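Local coordinates for spike protein P5 (Enterobacteria phage PRD1, PDB 1YQ5), which forms, together with proteins P31 and P2, the spike complexes at the fivefold vertices of the viral capsid and is essential for infectivity, at residues Val3-Gly16 and Phe29-Gly43. Numbering follows the deposited sequence.
Sequences VTDALSLMYSTSTG and FDLSGALTVNSVGTG
D5 OD2 is gripped by the backbone N of G43, 2.6 Å away on the anti side of the carboxylate, and by a water that also accepts from T42 N. The other oxygen, OD1, takes the hydroxyl of T4 and a salt bridge from K57, so both oxygens have partners and the carboxylate ties the loop at G41-G43 to the segment around D5. Strand 5-11 pairs antiparallel with 38-40, as is evident from the two backbone bonds exchanged by A6 and V40, and with 35-36, where M10 and L35 do the same. Between them lies a classic beta bulge: S8 O accepts from V37 N at 2.8 Å and only weakly from N38 N, while S8 N donates to N38 O in the carbonyl plane.

Farther along, Y11 is held among D30, L31 and F29. Y11 OH donates to D30 O (2.7 Å), arriving 45° out of the carbonyl plane. L31 CD2 makes a CH-pi contact over one face of the Y11 ring, 3.8 Å from the centroid of that ring. Y11 CE2 lies above the F29 ring, offset toward its rim, with the two planes at 46°. Setting CG anti to the backbone N (chi1 -161°) carries the phenol to this group. L9 CD1 meets L31 CD1 at 3.9 Å, and L9 CB rests against A34 CB.

Strand 35-40 is the outermost strand of its jelly-roll sheet within this C-terminal domain, and 5-11 bonds on to strand 135-142. L7 and L31 reach I51 of the facing sheet, whereas A6 packs on L60 and V37 on Y108 of a neighbouring subunit in the trimer.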
loop_
_atom_site.group_PDB
_atom_site.type_symbol
_atom_site.label_atom_id
_atom_site.label_comp_id
_atom_site.label_asym_id
_atom_site.label_seq_id
_atom_site.Cartn_x
_atom_site.Cartn_y
_atom_site.Cartn_z
ATOM N N VAL A 3 7.342 15.269 7.970
ATOM C CA VAL A 3 8.503 14.460 7.613
ATOM C C VAL A 3 9.670 15.365 7.239
ATOM O O VAL A 3 9.478 16.521 6.856
ATOM C CB VAL A 3 8.175 13.523 6.432
ATOM C CG1 VAL A 3 6.975 12.659 6.781
ATOM C CG2 VAL A 3 7.893 14.333 5.184
ATOM N N THR A 4 10.883 14.838 7.347
ATOM C CA THR A 4 12.077 15.618 7.038
ATOM C C THR A 4 12.340 15.723 5.540
ATOM O O THR A 4 12.830 16.747 5.057
ATOM C CB THR A 4 13.319 15.003 7.701
ATOM O OG1 THR A 4 13.544 13.694 7.167
ATOM C CG2 THR A 4 13.117 14.896 9.209
ATOM N N ASP A 5 12.020 14.663 4.807
ATOM C CA ASP A 5 12.241 14.652 3.370
ATOM C C ASP A 5 11.118 13.947 2.634
ATOM O O ASP A 5 10.591 12.938 3.100
ATOM C CB ASP A 5 13.564 13.959 3.042
ATOM C CG ASP A 5 14.728 14.554 3.799
ATOM O OD1 ASP A 5 14.923 14.188 4.977
ATOM O OD2 ASP A 5 15.434 15.398 3.217
ATOM N N ALA A 6 10.762 14.489 1.476
ATOM C CA ALA A 6 9.705 13.908 0.660
ATOM C C ALA A 6 9.780 14.476 -0.744
ATOM O O ALA A 6 10.297 15.575 -0.961
ATOM C CB ALA A 6 8.336 14.205 1.272
ATOM N N LEU A 7 9.266 13.714 -1.699
ATOM C CA LEU A 7 9.250 14.140 -3.088
ATOM C C LEU A 7 8.055 13.481 -3.762
ATOM O O LEU A 7 7.871 12.274 -3.662
ATOM C CB LEU A 7 10.543 13.721 -3.790
ATOM C CG LEU A 7 10.661 14.136 -5.257
ATOM C CD1 LEU A 7 10.661 15.652 -5.338
ATOM C CD2 LEU A 7 11.945 13.576 -5.865
ATOM N N SER A 8 7.235 14.286 -4.428
ATOM C CA SER A 8 6.062 13.781 -5.127
ATOM C C SER A 8 6.176 14.223 -6.581
ATOM O O SER A 8 6.360 15.409 -6.867
ATOM C CB SER A 8 4.787 14.333 -4.482
ATOM O OG SER A 8 3.633 13.737 -5.051
ATOM N N LEU A 9 6.071 13.266 -7.496
ATOM C CA LEU A 9 6.212 13.553 -8.914
ATOM C C LEU A 9 5.036 13.083 -9.758
ATOM O O LEU A 9 4.341 12.124 -9.411
ATOM C CB LEU A 9 7.477 12.878 -9.452
ATOM C CG LEU A 9 8.783 13.033 -8.671
ATOM C CD1 LEU A 9 9.822 12.072 -9.227
ATOM C CD2 LEU A 9 9.270 14.473 -8.757
HETATM N N MSE A 10 4.830 13.774 -10.874
HETATM C CA MSE A 10 3.789 13.419 -11.824
HETATM C C MSE A 10 4.567 13.139 -13.111
HETATM O O MSE A 10 5.241 14.021 -13.651
HETATM C CB MSE A 10 2.802 14.575 -12.011
HETATM C CG MSE A 10 1.518 14.186 -12.744
HETATM SE SE MSE A 10 1.772 14.031 -14.656
HETATM C CE MSE A 10 1.809 15.930 -15.049
ATOM N N TYR A 11 4.470 11.900 -13.578
ATOM C CA TYR A 11 5.183 11.414 -14.757
ATOM C C TYR A 11 4.199 11.105 -15.889
ATOM O O TYR A 11 3.231 10.371 -15.694
ATOM C CB TYR A 11 5.931 10.146 -14.337
ATOM C CG TYR A 11 7.076 9.684 -15.209
ATOM C CD1 TYR A 11 8.151 10.522 -15.498
ATOM C CD2 TYR A 11 7.135 8.362 -15.655
ATOM C CE1 TYR A 11 9.265 10.051 -16.203
ATOM C CE2 TYR A 11 8.240 7.880 -16.359
ATOM C CZ TYR A 11 9.302 8.728 -16.626
ATOM O OH TYR A 11 10.409 8.242 -17.292
ATOM N N SER A 12 4.448 11.672 -17.066
ATOM C CA SER A 12 3.583 11.456 -18.229
ATOM C C SER A 12 4.407 11.653 -19.496
ATOM O O SER A 12 5.582 12.005 -19.420
ATOM C CB SER A 12 2.439 12.467 -18.238
ATOM O OG SER A 12 2.936 13.769 -18.509
ATOM N N THR A 13 3.787 11.442 -20.656
ATOM C CA THR A 13 4.487 11.627 -21.923
ATOM C C THR A 13 4.892 13.092 -22.071
ATOM O O THR A 13 5.835 13.413 -22.794
ATOM C CB THR A 13 3.605 11.250 -23.131
ATOM O OG1 THR A 13 2.400 12.025 -23.107
ATOM C CG2 THR A 13 3.267 9.766 -23.105
ATOM N N SER A 14 4.175 13.975 -21.380
ATOM C CA SER A 14 4.460 15.407 -21.431
ATOM C C SER A 14 5.446 15.841 -20.354
ATOM O O SER A 14 6.037 16.922 -20.442
ATOM C CB SER A 14 3.169 16.215 -21.267
ATOM O OG SER A 14 2.263 15.942 -22.319
ATOM N N THR A 15 5.624 15.004 -19.337
ATOM C CA THR A 15 6.528 15.339 -18.253
ATOM C C THR A 15 7.619 14.308 -17.977
ATOM O O THR A 15 7.649 13.684 -16.914
ATOM C CB THR A 15 5.743 15.622 -16.941
ATOM O OG1 THR A 15 4.883 14.517 -16.644
ATOM C CG2 THR A 15 4.901 16.888 -17.084
ATOM N N GLY A 16 8.497 14.121 -18.960
ATOM C CA GLY A 16 9.628 13.222 -18.799
ATOM C C GLY A 16 9.538 11.743 -19.113
ATOM O O GLY A 16 10.563 11.069 -19.121
ATOM N N PHE A 29 12.504 3.896 -15.005
ATOM C CA PHE A 29 12.175 5.239 -15.473
ATOM C C PHE A 29 13.206 6.330 -15.205
ATOM O O PHE A 29 13.777 6.419 -14.121
ATOM C CB PHE A 29 10.853 5.698 -14.846
ATOM C CG PHE A 29 9.656 4.897 -15.263
ATOM C CD1 PHE A 29 8.583 4.741 -14.389
ATOM C CD2 PHE A 29 9.571 4.341 -16.536
ATOM C CE1 PHE A 29 7.443 4.044 -14.779
ATOM C CE2 PHE A 29 8.434 3.642 -16.935
ATOM C CZ PHE A 29 7.367 3.496 -16.051
ATOM N N ASP A 30 13.414 7.167 -16.214
ATOM C CA ASP A 30 14.298 8.319 -16.117
ATOM C C ASP A 30 13.333 9.374 -15.573
ATOM O O ASP A 30 12.409 9.776 -16.278
ATOM C CB ASP A 30 14.773 8.732 -17.510
ATOM C CG ASP A 30 15.534 10.048 -17.508
ATOM O OD1 ASP A 30 15.208 10.944 -16.698
ATOM O OD2 ASP A 30 16.454 10.191 -18.335
ATOM N N LEU A 31 13.529 9.812 -14.334
ATOM C CA LEU A 31 12.622 10.794 -13.740
ATOM C C LEU A 31 13.120 12.241 -13.748
ATOM O O LEU A 31 12.523 13.109 -13.105
ATOM C CB LEU A 31 12.290 10.387 -12.302
ATOM C CG LEU A 31 11.640 9.013 -12.104
ATOM C CD1 LEU A 31 11.446 8.751 -10.613
ATOM C CD2 LEU A 31 10.309 8.962 -12.835
ATOM N N SER A 32 14.196 12.505 -14.480
ATOM C CA SER A 32 14.756 13.853 -14.531
ATOM C C SER A 32 13.751 14.881 -15.046
ATOM O O SER A 32 13.726 16.019 -14.581
ATOM C CB SER A 32 16.010 13.878 -15.411
ATOM O OG SER A 32 15.706 13.512 -16.745
ATOM N N GLY A 33 12.918 14.469 -15.995
ATOM C CA GLY A 33 11.935 15.378 -16.558
ATOM C C GLY A 33 10.559 15.329 -15.922
ATOM O O GLY A 33 9.629 15.969 -16.409
ATOM N N ALA A 34 10.416 14.570 -14.839
ATOM C CA ALA A 34 9.130 14.470 -14.164
ATOM C C ALA A 34 8.754 15.807 -13.535
ATOM O O ALA A 34 9.624 16.594 -13.160
ATOM C CB ALA A 34 9.182 13.387 -13.089
ATOM N N LEU A 35 7.455 16.066 -13.428
ATOM C CA LEU A 35 6.980 17.305 -12.825
ATOM C C LEU A 35 6.973 17.156 -11.307
ATOM O O LEU A 35 6.387 16.215 -10.773
ATOM C CB LEU A 35 5.561 17.625 -13.311
ATOM C CG LEU A 35 4.852 18.810 -12.640
ATOM C CD1 LEU A 35 5.632 20.092 -12.904
ATOM C CD2 LEU A 35 3.435 18.936 -13.175
ATOM N N THR A 36 7.629 18.073 -10.609
ATOM C CA THR A 36 7.647 18.008 -9.155
ATOM C C THR A 36 6.358 18.619 -8.616
ATOM O O THR A 36 6.106 19.811 -8.779
ATOM C CB THR A 36 8.864 18.752 -8.576
ATOM O OG1 THR A 36 10.063 18.130 -9.054
ATOM C CG2 THR A 36 8.851 18.704 -7.045
ATOM N N VAL A 37 5.535 17.786 -7.990
ATOM C CA VAL A 37 4.263 18.231 -7.430
ATOM C C VAL A 37 4.473 18.817 -6.041
ATOM O O VAL A 37 3.817 19.779 -5.654
ATOM C CB VAL A 37 3.273 17.058 -7.332
ATOM C CG1 VAL A 37 1.990 17.511 -6.646
ATOM C CG2 VAL A 37 2.975 16.523 -8.725
ATOM N N ASN A 38 5.395 18.228 -5.293
ATOM C CA ASN A 38 5.690 18.696 -3.949
ATOM C C ASN A 38 7.054 18.161 -3.546
ATOM O O ASN A 38 7.405 17.021 -3.869
ATOM C CB ASN A 38 4.622 18.198 -2.965
ATOM C CG ASN A 38 4.852 18.699 -1.546
ATOM O OD1 ASN A 38 4.803 19.905 -1.281
ATOM N ND2 ASN A 38 5.104 17.775 -0.629
ATOM N N SER A 39 7.818 18.990 -2.846
ATOM C CA SER A 39 9.149 18.616 -2.394
ATOM C C SER A 39 9.354 19.109 -0.965
ATOM O O SER A 39 8.963 20.225 -0.630
ATOM C CB SER A 39 10.197 19.250 -3.309
ATOM O OG SER A 39 11.497 18.818 -2.958
ATOM N N VAL A 40 9.957 18.269 -0.128
ATOM C CA VAL A 40 10.228 18.618 1.262
ATOM C C VAL A 40 11.676 18.261 1.578
ATOM O O VAL A 40 12.105 17.127 1.361
ATOM C CB VAL A 40 9.299 17.849 2.225
ATOM C CG1 VAL A 40 9.630 18.206 3.669
ATOM C CG2 VAL A 40 7.845 18.185 1.918
ATOM N N GLY A 41 12.431 19.230 2.085
ATOM C CA GLY A 41 13.823 18.974 2.407
ATOM C C GLY A 41 14.628 18.750 1.141
ATOM O O GLY A 41 14.165 19.061 0.045
ATOM N N THR A 42 15.827 18.196 1.282
ATOM C CA THR A 42 16.689 17.957 0.136
ATOM C C THR A 42 17.219 16.528 0.077
ATOM O O THR A 42 18.090 16.221 -0.741
ATOM C CB THR A 42 17.898 18.901 0.167
ATOM O OG1 THR A 42 18.601 18.718 1.402
ATOM C CG2 THR A 42 17.450 20.351 0.070
ATOM N N GLY A 43 16.696 15.658 0.930
ATOM C CA GLY A 43 17.163 14.282 0.955
ATOM C C GLY A 43 16.704 13.409 -0.198
ATOM O O GLY A 43 17.344 12.400 -0.505
HETATM O O HOH W 1 16.501 17.732 4.039
HETATM O O HOH W 2 12.635 6.510 -18.930
HETATM O O HOH W 3 12.687 12.207 -17.697
#